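Local coordinates for anti-sigma-factor antagonist (STAS) domain protein (Moorella thermoacetica, PDB 3ZXN) that probably acts, as an RsbS-type STAS domain protein, in a bacterial stressosome, a modular signalling system that has been adapted to control secondary messengers, at residues V63-S68 with M94-R99; L76-T81 with R99-A104; V5-V10 with E32-N37. The protein carries 1 engineered substitution. One frame throughout, in Å; residues are numbered along the deposited sequence.

Contact 1 of 3, residues V63-S68 with M94-R99; sequences VLIEIS and MGLDLR
Ile-65 and Leu-96 carry this apolar contact, where helix 58-74 of the STAS fold meets the connection that runs from helix 85-93 to strand 102-104 through a Schellman motif. The two side chains slide past each other in opposite directions, and the CG1 methylene of Ile-65 lies 3.7 Å from CD1 of Leu-96. In Leu-96, chi1 (-172°) sets CG anti to the backbone N, and chi2 (64°) places CD1 beside Ile-65. Its other methyl, CD2, stands 4.2 Å from CB of Leu-64, one residue earlier on the helix. At the outer side, CD1 of Ile-65 lies against the backbone of Met-94 and Gly-95, 3.8 Å from Met-94 O and as far from Gly-95 C. No hydrogen bond joins the two segments, and the fit rests on packing alone. Beneath it, Leu-64 and Leu-96 both touch Leu-80 of strand 78-81, which closes the inner side. The loop gets its course from the helix end behind it. Gly-95, at a positive phi of 107°, is the C-prime residue that turns the chain out of helix 85-93. Two backbone bonds complete that ending: Gly-95 N reaches Thr-92 O, and Leu-96 N reaches Leu-91 O.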
# COMPACT_ATOMS: atom_id res chain seq x y z
N VAL A 63 10.07 1.67 -0.61
CA VAL A 63 8.99 2.33 0.11
C VAL A 63 7.87 1.34 0.49
O VAL A 63 7.37 1.35 1.62
CB VAL A 63 8.41 3.48 -0.71
CG1 VAL A 63 7.02 3.83 -0.23
CG2 VAL A 63 9.35 4.69 -0.63
N LEU A 64 7.47 0.50 -0.47
CA LEU A 64 6.47 -0.53 -0.19
C LEU A 64 6.96 -1.56 0.83
O LEU A 64 6.18 -2.02 1.66
CB LEU A 64 6.01 -1.22 -1.47
CG LEU A 64 5.25 -0.32 -2.45
CD1 LEU A 64 4.95 -1.07 -3.74
CD2 LEU A 64 3.96 0.19 -1.80
N ILE A 65 8.24 -1.94 0.78
CA ILE A 65 8.75 -2.85 1.80
C ILE A 65 8.72 -2.20 3.19
O ILE A 65 8.38 -2.87 4.18
CB ILE A 65 10.18 -3.38 1.46
CG1 ILE A 65 10.18 -4.19 0.17
CG2 ILE A 65 10.72 -4.24 2.60
CD1 ILE A 65 11.58 -4.53 -0.38
N GLU A 66 9.07 -0.92 3.29
CA GLU A 66 9.08 -0.25 4.59
C GLU A 66 7.66 -0.08 5.14
O GLU A 66 7.40 -0.37 6.30
CB GLU A 66 9.81 1.08 4.50
CG GLU A 66 11.31 0.91 4.24
CD GLU A 66 12.02 2.23 4.02
OE1 GLU A 66 11.51 3.28 4.47
OE2 GLU A 66 13.09 2.22 3.37
N ILE A 67 6.75 0.38 4.30
CA ILE A 67 5.36 0.52 4.73
C ILE A 67 4.81 -0.83 5.22
O ILE A 67 4.17 -0.91 6.27
CB ILE A 67 4.48 1.09 3.61
CG1 ILE A 67 4.87 2.55 3.34
CG2 ILE A 67 2.98 0.96 3.97
CD1 ILE A 67 4.33 3.12 2.01
N SER A 68 5.07 -1.88 4.45
CA SER A 68 4.65 -3.22 4.82
C SER A 68 5.20 -3.66 6.18
O SER A 68 4.47 -4.17 7.04
CB SER A 68 5.08 -4.21 3.73
OG SER A 68 4.74 -5.54 4.08
N MET A 94 12.86 -7.55 -6.40
CA MET A 94 13.48 -6.50 -5.60
C MET A 94 13.29 -6.70 -4.09
O MET A 94 13.66 -5.83 -3.30
CB MET A 94 12.99 -5.12 -6.07
CG MET A 94 13.45 -4.77 -7.49
SD MET A 94 12.64 -3.33 -8.22
CE MET A 94 13.60 -3.14 -9.73
N GLY A 95 12.71 -7.84 -3.69
CA GLY A 95 12.63 -8.20 -2.28
C GLY A 95 11.28 -8.12 -1.56
O GLY A 95 11.20 -8.41 -0.36
N LEU A 96 10.23 -7.72 -2.26
CA LEU A 96 8.90 -7.66 -1.63
C LEU A 96 8.24 -9.03 -1.68
O LEU A 96 8.03 -9.58 -2.76
CB LEU A 96 8.02 -6.59 -2.31
CG LEU A 96 6.66 -6.26 -1.65
CD1 LEU A 96 6.86 -5.64 -0.29
CD2 LEU A 96 5.84 -5.32 -2.53
N ASP A 97 7.90 -9.60 -0.52
CA ASP A 97 7.31 -10.93 -0.49
C ASP A 97 5.81 -10.88 -0.82
O ASP A 97 4.97 -10.74 0.07
CB ASP A 97 7.51 -11.60 0.87
CG ASP A 97 6.84 -12.95 0.95
OD1 ASP A 97 6.67 -13.60 -0.10
OD2 ASP A 97 6.48 -13.36 2.07
N LEU A 98 5.49 -10.98 -2.10
CA LEU A 98 4.08 -10.89 -2.52
C LEU A 98 3.23 -12.08 -2.06
O LEU A 98 2.07 -11.90 -1.71
CB LEU A 98 3.98 -10.69 -4.03
CG LEU A 98 4.35 -9.27 -4.45
CD1 LEU A 98 4.18 -9.07 -5.97
CD2 LEU A 98 3.52 -8.25 -3.65
N ARG A 99 3.82 -13.27 -2.05
CA ARG A 99 3.07 -14.47 -1.68
C ARG A 99 2.56 -14.43 -0.26
O ARG A 99 1.43 -14.86 0.02
CB ARG A 99 3.90 -15.73 -1.84
CG ARG A 99 3.09 -17.01 -1.70
CD ARG A 99 3.98 -18.24 -1.88
NE ARG A 99 3.24 -19.48 -1.73
CZ ARG A 99 3.79 -20.69 -1.77
NH1 ARG A 99 5.11 -20.81 -1.96
NH2 ARG A 99 3.04 -21.77 -1.63

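Contact 2 of 3, residues L76-T81 with R99-A104; sequences LPFVLT and RGMATA
Met-101 sets its terminal methyl obliquely against the ring of Phe-78, with CE 3.3 Å from Phe-78 CE2, a tight approach. The thioether chain bends at its last torsion (chi3 -71°), placing CE where it also meets CB of Leu-80 at 3.9 Å. Ser-68 and Ala-71 of helix 58-74 also touch the Phe-78 ring. Strands 78-81 and 102-104 run parallel as the two strands of a beta-alpha-beta unit crossing through helix 85-93; strand 102-104 is an outermost strand of the sheet within this chain. Leu-80 supplies both direct backbone bonds: its N donates to Ala-102 O at 3.1 Å with an N-H...O angle of 163°, and its O accepts from Ala-104 N at 3.0 Å. One step back, toward the start of the strands, a water takes over: it donates to Phe-78 O and accepts from Ala-102 N. On the sheet face that meets helix 107-118, Thr-81 CG2 lies 3.8 Å from the CB of Ala-104. The hydroxyl of Thr-81 turns to a different strand, where OG1 hydrogen-bonds to Asp-49 OD2.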
# COMPACT_ATOMS: atom_id res chain seq x y z
N LEU A 76 -1.43 -3.21 11.90
CA LEU A 76 -2.37 -2.63 10.94
C LEU A 76 -2.51 -3.53 9.72
O LEU A 76 -1.56 -3.71 8.96
CB LEU A 76 -1.90 -1.23 10.53
CG LEU A 76 -2.78 -0.43 9.57
CD1 LEU A 76 -4.11 -0.01 10.23
CD2 LEU A 76 -2.02 0.79 9.08
N PRO A 77 -3.70 -4.14 9.53
CA PRO A 77 -3.90 -4.91 8.30
C PRO A 77 -3.58 -4.10 7.04
O PRO A 77 -3.98 -2.95 6.95
CB PRO A 77 -5.41 -5.24 8.35
CG PRO A 77 -5.71 -5.34 9.81
CD PRO A 77 -4.83 -4.27 10.46
N PHE A 78 -2.90 -4.71 6.08
CA PHE A 78 -2.41 -3.99 4.91
C PHE A 78 -2.63 -4.83 3.66
O PHE A 78 -2.26 -5.99 3.64
CB PHE A 78 -0.91 -3.70 5.09
CG PHE A 78 -0.23 -3.16 3.86
CD1 PHE A 78 -0.72 -2.04 3.21
CD2 PHE A 78 0.93 -3.74 3.37
CE1 PHE A 78 -0.08 -1.53 2.07
CE2 PHE A 78 1.57 -3.23 2.25
CZ PHE A 78 1.06 -2.13 1.60
N VAL A 79 -3.24 -4.25 2.63
CA VAL A 79 -3.40 -4.93 1.35
C VAL A 79 -2.88 -4.05 0.21
O VAL A 79 -3.14 -2.85 0.16
CB VAL A 79 -4.87 -5.41 1.11
CG1 VAL A 79 -5.82 -4.24 1.07
CG2 VAL A 79 -4.98 -6.26 -0.16
N LEU A 80 -2.12 -4.66 -0.69
CA LEU A 80 -1.56 -3.98 -1.85
C LEU A 80 -2.37 -4.43 -3.06
O LEU A 80 -2.62 -5.63 -3.21
CB LEU A 80 -0.09 -4.39 -2.05
CG LEU A 80 0.69 -3.70 -3.17
CD1 LEU A 80 0.88 -2.21 -2.86
CD2 LEU A 80 2.04 -4.39 -3.41
N THR A 81 -2.81 -3.48 -3.89
CA THR A 81 -3.74 -3.78 -4.97
C THR A 81 -3.30 -3.21 -6.32
O THR A 81 -2.47 -2.29 -6.38
CB THR A 81 -5.20 -3.28 -4.65
OG1 THR A 81 -5.26 -1.85 -4.69
CG2 THR A 81 -5.68 -3.75 -3.28
N ARG A 99 3.82 -13.27 -2.05
CA ARG A 99 3.07 -14.47 -1.68
C ARG A 99 2.56 -14.43 -0.26
O ARG A 99 1.43 -14.86 0.02
CB ARG A 99 3.90 -15.73 -1.84
CG ARG A 99 3.09 -17.01 -1.70
CD ARG A 99 3.98 -18.24 -1.88
NE ARG A 99 3.24 -19.48 -1.73
CZ ARG A 99 3.79 -20.69 -1.77
NH1 ARG A 99 5.11 -20.81 -1.96
NH2 ARG A 99 3.04 -21.77 -1.63
N GLY A 100 3.41 -13.92 0.63
CA GLY A 100 3.10 -13.92 2.04
C GLY A 100 2.34 -12.69 2.51
O GLY A 100 2.10 -12.55 3.70
N MET A 101 1.96 -11.80 1.59
CA MET A 101 1.20 -10.63 2.01
C MET A 101 -0.17 -10.58 1.34
O MET A 101 -0.40 -11.27 0.35
CB MET A 101 1.98 -9.34 1.75
CG MET A 101 2.04 -8.92 0.31
SD MET A 101 2.97 -7.38 0.11
CE MET A 101 1.87 -6.18 0.81
N ALA A 102 -1.07 -9.79 1.91
CA ALA A 102 -2.41 -9.64 1.35
C ALA A 102 -2.35 -8.75 0.11
O ALA A 102 -1.89 -7.61 0.16
CB ALA A 102 -3.35 -9.05 2.39
N THR A 103 -2.78 -9.29 -1.03
CA THR A 103 -2.90 -8.48 -2.23
C THR A 103 -4.33 -8.65 -2.79
O THR A 103 -4.98 -9.66 -2.53
CB THR A 103 -1.83 -8.83 -3.31
OG1 THR A 103 -1.99 -10.19 -3.74
CG2 THR A 103 -0.37 -8.63 -2.78
N ALA A 104 -4.81 -7.65 -3.52
CA ALA A 104 -6.14 -7.74 -4.15
C ALA A 104 -6.13 -7.05 -5.52
O ALA A 104 -5.18 -6.35 -5.88
CB ALA A 104 -7.24 -7.19 -3.24
O HOH W 1 -0.48 -8.00 4.20

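Contact 3 of 3, residues V5-V10 with E32-N37; sequences VPILKV and EELLHN
The carboxylate of Glu-33 presents one flat face to the CD1 methyl of Ile-7, which sits almost squarely over the carbon, 3.7 Å from Glu-33 CD. The two oxygens find their polar partners separately. OE2 hydrogen-bonds to Ser-3 OG near the start of the modelled chain, whereas OE1 accepts from a water that also donates to Val-5 O at 2.9 Å. That water is displaced from the carboxylate plane to the side where the methyl lies, and it ties the backbone just before strand 7-10 to the helix, since no direct hydrogen bond crosses between the segments. The second flat group, the amide of Asn-37, meets the same methyl tip to tip, one helical turn further on.

Ile-7 supplies the strand's side of the contact. Its CG1 is anti to the carbonyl carbon (chi1 -60°), and CD1 reaches into the helix surface between Glu-33 and Asn-37. There Ile-7 CD1 also lies 3.7 Å from Leu-34 CA and 4.2 Å from Leu-34 CB. Glu-33 has CG anti to its backbone N (chi1 179°) and is extended beyond it; it slides past Ile-7 in the opposite direction, with Glu-33 CG 3.6 Å from Ile-7 CD1. A charged side chain thereby lends its aliphatic part to an apolar contact while both oxygens stay hydrogen-bonded.

The axes of strand 7-10 and helix segment 32-37 approach to 10.4 Å, at 31° to each other. Strand 7-10 is an outermost strand within this chain and pairs antiparallel with 13-17, where Trp-14 touches both Ile-7 and Asn-37. Deeper in, Leu-34 packs on Val-16, on Leu-46 and Ile-48 of strand 45-49, and on Ile-67 of helix 58-74, so helix 25-38 packs on the sheet beside helix 58-74.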
# COMPACT_ATOMS: atom_id res chain seq x y z
N VAL A 5 0.11 13.32 -2.98
CA VAL A 5 -0.62 12.06 -3.01
C VAL A 5 -1.69 12.04 -1.92
O VAL A 5 -1.38 12.00 -0.72
CB VAL A 5 0.32 10.85 -2.80
CG1 VAL A 5 -0.47 9.54 -2.82
CG2 VAL A 5 1.41 10.84 -3.86
N PRO A 6 -2.97 12.09 -2.32
CA PRO A 6 -4.07 12.11 -1.35
C PRO A 6 -4.11 10.84 -0.52
O PRO A 6 -3.95 9.73 -1.03
CB PRO A 6 -5.32 12.20 -2.24
CG PRO A 6 -4.84 12.81 -3.52
CD PRO A 6 -3.46 12.23 -3.71
N ILE A 7 -4.34 11.01 0.77
CA ILE A 7 -4.52 9.89 1.66
C ILE A 7 -5.94 9.96 2.18
O ILE A 7 -6.27 10.85 2.96
CB ILE A 7 -3.54 9.96 2.84
CG1 ILE A 7 -2.09 9.92 2.31
CG2 ILE A 7 -3.83 8.83 3.84
CD1 ILE A 7 -1.02 10.22 3.36
N LEU A 8 -6.79 9.03 1.73
CA LEU A 8 -8.20 9.02 2.10
C LEU A 8 -8.48 8.11 3.29
O LEU A 8 -7.74 7.17 3.56
CB LEU A 8 -9.06 8.55 0.90
CG LEU A 8 -8.74 9.16 -0.47
CD1 LEU A 8 -9.58 8.53 -1.59
CD2 LEU A 8 -8.92 10.67 -0.45
N LYS A 9 -9.58 8.38 3.99
CA LYS A 9 -10.05 7.46 5.02
C LYS A 9 -11.50 7.12 4.73
O LYS A 9 -12.34 8.00 4.58
CB LYS A 9 -9.91 8.09 6.42
CG LYS A 9 -9.92 7.05 7.54
CD LYS A 9 -9.47 7.65 8.87
CE LYS A 9 -8.97 6.55 9.81
NZ LYS A 9 -8.59 7.09 11.15
N VAL A 10 -11.79 5.83 4.62
CA VAL A 10 -13.16 5.39 4.35
C VAL A 10 -13.57 4.33 5.36
O VAL A 10 -12.93 3.29 5.45
CB VAL A 10 -13.33 4.80 2.93
CG1 VAL A 10 -14.83 4.55 2.63
CG2 VAL A 10 -12.72 5.72 1.88
N GLU A 32 6.44 9.44 4.11
CA GLU A 32 6.52 10.16 5.37
C GLU A 32 5.15 10.59 5.88
O GLU A 32 4.83 10.41 7.05
CB GLU A 32 7.46 11.37 5.25
CG GLU A 32 8.92 10.97 5.14
CD GLU A 32 9.84 12.16 4.90
OE1 GLU A 32 9.34 13.26 4.56
OE2 GLU A 32 11.07 12.00 5.06
N GLU A 33 4.34 11.17 5.00
CA GLU A 33 3.00 11.60 5.39
C GLU A 33 2.12 10.41 5.76
O GLU A 33 1.34 10.47 6.72
CB GLU A 33 2.35 12.45 4.29
CG GLU A 33 0.93 12.90 4.64
CD GLU A 33 0.25 13.72 3.55
OE1 GLU A 33 0.82 13.85 2.44
OE2 GLU A 33 -0.86 14.24 3.80
N LEU A 34 2.22 9.33 4.98
CA LEU A 34 1.40 8.14 5.25
C LEU A 34 1.75 7.60 6.63
O LEU A 34 0.87 7.35 7.46
CB LEU A 34 1.63 7.06 4.19
CG LEU A 34 0.80 5.78 4.41
CD1 LEU A 34 -0.70 6.04 4.25
CD2 LEU A 34 1.25 4.66 3.48
N LEU A 35 3.04 7.44 6.89
CA LEU A 35 3.48 6.88 8.16
C LEU A 35 3.05 7.78 9.30
O LEU A 35 2.64 7.29 10.34
CB LEU A 35 5.00 6.64 8.19
CG LEU A 35 5.51 5.61 7.17
CD1 LEU A 35 7.05 5.51 7.16
CD2 LEU A 35 4.88 4.24 7.43
N HIS A 36 3.12 9.09 9.10
CA HIS A 36 2.65 10.00 10.14
C HIS A 36 1.17 9.77 10.40
O HIS A 36 0.73 9.66 11.55
CB HIS A 36 2.91 11.47 9.75
CG HIS A 36 2.28 12.45 10.68
ND1 HIS A 36 2.83 12.79 11.90
CD2 HIS A 36 1.13 13.16 10.58
CE1 HIS A 36 2.05 13.67 12.50
NE2 HIS A 36 1.01 13.90 11.72
N ASN A 37 0.38 9.68 9.33
CA ASN A 37 -1.06 9.47 9.48
C ASN A 37 -1.42 8.17 10.20
O ASN A 37 -2.22 8.18 11.13
CB ASN A 37 -1.78 9.55 8.13
CG ASN A 37 -1.67 10.93 7.48
OD1 ASN A 37 -1.25 11.06 6.33
ND2 ASN A 37 -2.01 11.97 8.24
O HOH W 2 1.23 12.37 0.43

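All three contacts belong to one STAS domain built on a single mixed sheet. Contact 3 comes first along the chain and closes before the others open, while contacts 1 and 2 interleave and share Arg-99. Contacts 1 and 2 have centres 10 Å apart and touch where Ser-68 CB meets Phe-78 CE2 at 3.9 Å. Contact 3 lies on the opposite side of the chain's centre, about 18 Å from contact 1 and 17 Å from contact 2, centre to centre. Contacts 2 and 3 involve the two outermost strands, 102-104 and 7-10. Helix 58-74 connects the halves, Ile-67 CD1 reaching Leu-34 CD2 at 3.7 Å, so packing ties helices and both outermost strands into one domain.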